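Local coordinates for protein MlnE (Bacillus amyloliquefaciens subsp. plantarum, PDB 5D2E) that holds the N-terminal B-type ketoreductase of the macrolactin assembly line, which binds NADP and probably reduces beta-keto groups of the growing polyketide, at residues A[355-360]-A[398-403]. Sequence-based numbering, arbitrary orientation.
Sequences NGILHS and EPLDFF. With NAP (NADP nicotinamide-adenine-dinucleotide phosphate), chain B.
Phe402 lays its ring across the backbone of the parallel strand 356-359, over Gly356. From CB its CG enters the position between backbone N and carbonyl carbon (chi1 61°), which turns the ring onto the adjoining backbone. CD1 lies 3.6 Å from Ile357 O, near the ring plane. CE1 meets Ile357 N and, at 3.9 Å, Leu358 CD2. Gly356 CA sits over one ring face, toward the CE1-CZ rim, in a CH-pi contact 3.9 Å from the centroid; glycine suits that place, since a CB there would run into CZ. Phe402 O accepts a hydrogen bond from Ile357 N (3.0 Å), and Asp401 N donates one to Asn355 O (2.8 Å). Where the segments lead into the strands, polar side chains serve: a water donates to Pro399 O and Asp401 OD2 and is weakly held by Asn355 ND2, while Asn355 OD1 accepts from Val275 N. On the other face, apolar and buried, extended Ile357 lies beside Phe403, pointing the same way, CD1 4.0 Å from Phe403 CD2. In this Rossmann-type ketoreductase domain, 356-359 runs between 275-279 and 402-408, helix 386-394 touches Phe403, helix 284-296 packs on Leu358, and the chain leads into Ser360, whose backbone O accepts a hydrogen bond from NADP O3D, a ribose hydroxyl.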
# COMPACT_ATOMS: atom_id res chain seq x y z
N ASN A 355 -4.61 18.50 16.58
CA ASN A 355 -3.56 17.76 17.27
C ASN A 355 -3.43 16.34 16.84
O ASN A 355 -2.56 15.67 17.35
CB ASN A 355 -3.84 17.72 18.77
CG ASN A 355 -4.09 19.11 19.34
OD1 ASN A 355 -5.19 19.39 19.83
ND2 ASN A 355 -3.13 20.01 19.18
N GLY A 356 -4.31 15.82 15.99
CA GLY A 356 -4.15 14.40 15.61
C GLY A 356 -5.11 13.99 14.51
O GLY A 356 -6.21 14.55 14.47
N ILE A 357 -4.68 13.03 13.65
CA ILE A 357 -5.51 12.50 12.56
C ILE A 357 -5.47 10.96 12.64
O ILE A 357 -4.35 10.37 12.68
CB ILE A 357 -5.04 12.94 11.19
CG1 ILE A 357 -5.12 14.43 11.10
CG2 ILE A 357 -5.83 12.26 10.04
CD1 ILE A 357 -4.64 14.98 9.79
N LEU A 358 -6.66 10.33 12.59
CA LEU A 358 -6.83 8.91 12.36
C LEU A 358 -7.51 8.83 11.01
O LEU A 358 -8.60 9.39 10.81
CB LEU A 358 -7.72 8.23 13.38
CG LEU A 358 -7.30 8.16 14.83
CD1 LEU A 358 -8.31 7.36 15.63
CD2 LEU A 358 -5.93 7.48 15.00
N HIS A 359 -6.83 8.20 10.06
CA HIS A 359 -7.34 8.17 8.66
C HIS A 359 -7.93 6.83 8.39
O HIS A 359 -7.22 5.88 8.09
CB HIS A 359 -6.20 8.53 7.71
CG HIS A 359 -6.56 8.53 6.26
ND1 HIS A 359 -7.75 8.98 5.76
CD2 HIS A 359 -5.84 8.10 5.19
CE1 HIS A 359 -7.74 8.88 4.44
NE2 HIS A 359 -6.58 8.35 4.08
N SER A 360 -9.28 6.75 8.51
CA SER A 360 -10.00 5.46 8.44
C SER A 360 -10.87 5.41 7.19
O SER A 360 -11.49 4.38 6.92
CB SER A 360 -10.92 5.28 9.68
OG SER A 360 -11.33 3.96 9.79
N GLU A 398 0.22 21.99 11.04
CA GLU A 398 -0.46 21.76 12.29
C GLU A 398 0.41 20.97 13.26
O GLU A 398 1.24 20.12 12.85
CB GLU A 398 -1.83 21.11 12.06
CG GLU A 398 -2.80 22.01 11.30
CD GLU A 398 -3.05 23.34 12.01
OE1 GLU A 398 -3.37 23.29 13.21
OE2 GLU A 398 -2.90 24.41 11.39
N PRO A 399 0.27 21.27 14.57
CA PRO A 399 1.11 20.64 15.59
C PRO A 399 0.55 19.22 15.91
O PRO A 399 -0.01 18.98 17.01
CB PRO A 399 0.95 21.60 16.79
CG PRO A 399 -0.52 22.04 16.66
CD PRO A 399 -0.71 22.22 15.17
N LEU A 400 0.65 18.30 14.94
CA LEU A 400 0.04 17.00 15.14
C LEU A 400 0.90 16.22 16.11
O LEU A 400 2.12 16.11 15.97
CB LEU A 400 -0.10 16.21 13.82
CG LEU A 400 -0.86 16.88 12.68
CD1 LEU A 400 -0.94 15.98 11.43
CD2 LEU A 400 -2.28 17.26 13.10
N ASP A 401 0.25 15.60 17.06
CA ASP A 401 0.87 14.59 17.89
C ASP A 401 0.92 13.25 17.19
O ASP A 401 1.75 12.40 17.53
CB ASP A 401 0.10 14.46 19.20
CG ASP A 401 0.28 15.71 20.10
OD1 ASP A 401 1.43 16.14 20.22
OD2 ASP A 401 -0.69 16.32 20.62
N PHE A 402 -0.05 13.01 16.28
CA PHE A 402 -0.10 11.72 15.56
C PHE A 402 -0.85 11.85 14.25
O PHE A 402 -1.68 12.79 14.03
CB PHE A 402 -0.63 10.54 16.41
CG PHE A 402 -2.03 10.75 16.90
CD1 PHE A 402 -3.10 10.54 16.04
CD2 PHE A 402 -2.28 11.25 18.18
CE1 PHE A 402 -4.39 10.73 16.44
CE2 PHE A 402 -3.59 11.47 18.59
CZ PHE A 402 -4.65 11.22 17.72
N PHE A 403 -0.40 11.02 13.31
CA PHE A 403 -1.02 10.88 11.96
C PHE A 403 -0.99 9.39 11.74
O PHE A 403 0.08 8.81 11.52
CB PHE A 403 -0.17 11.65 10.92
CG PHE A 403 -0.77 11.70 9.52
CD1 PHE A 403 -0.68 10.62 8.68
CD2 PHE A 403 -1.36 12.85 9.03
CE1 PHE A 403 -1.19 10.68 7.39
CE2 PHE A 403 -1.85 12.93 7.73
CZ PHE A 403 -1.75 11.85 6.90
PA NAP B . -16.53 1.49 6.77
O1A NAP B . -17.53 1.31 7.95
O2A NAP B . -16.97 1.52 5.32
O5B NAP B . -15.91 2.95 7.07
C5B NAP B . -15.11 3.58 6.08
C4B NAP B . -15.68 4.97 6.00
O4B NAP B . -14.92 5.70 5.00
C3B NAP B . -17.16 5.05 5.53
O3B NAP B . -18.00 5.52 6.59
C2B NAP B . -17.15 6.09 4.40
O2B NAP B . -18.22 6.99 4.52
C1B NAP B . -15.76 6.74 4.55
N9A NAP B . -15.18 7.23 3.31
C8A NAP B . -14.95 6.53 2.14
N7A NAP B . -14.44 7.35 1.15
C5A NAP B . -14.27 8.56 1.72
C6A NAP B . -13.79 9.85 1.28
N6A NAP B . -13.33 9.95 -0.01
N1A NAP B . -13.87 10.94 2.18
C2A NAP B . -14.33 10.76 3.43
N3A NAP B . -14.79 9.57 3.91
C4A NAP B . -14.79 8.49 3.13
O3 NAP B . -15.30 0.44 6.89
PN NAP B . -14.54 -0.03 8.26
O1N NAP B . -14.74 -1.52 8.46
O2N NAP B . -14.82 1.05 9.26
O5D NAP B . -12.96 0.12 7.95
C5D NAP B . -12.41 1.45 8.13
C4D NAP B . -10.95 1.54 7.67
O4D NAP B . -10.15 0.50 8.22
C3D NAP B . -10.89 1.36 6.15
O3D NAP B . -9.99 2.32 5.61
C2D NAP B . -10.43 -0.07 5.93
O2D NAP B . -9.74 -0.24 4.66
C1D NAP B . -9.57 -0.37 7.20
N1N NAP B . -9.61 -1.82 7.51
C2N NAP B . -10.74 -2.41 8.05
C3N NAP B . -10.84 -3.78 8.35
C7N NAP B . -12.12 -4.41 8.97
O7N NAP B . -12.19 -5.63 9.16
N7N NAP B . -13.18 -3.68 9.36
C4N NAP B . -9.73 -4.58 8.04
C5N NAP B . -8.60 -3.99 7.45
C6N NAP B . -8.55 -2.61 7.21
P2B NAP B . -18.86 7.83 3.26
O1X NAP B . -19.35 6.85 2.21
O2X NAP B . -19.99 8.70 3.91
O3X NAP B . -17.74 8.67 2.72
O HOH W 1 -0.22 18.85 19.63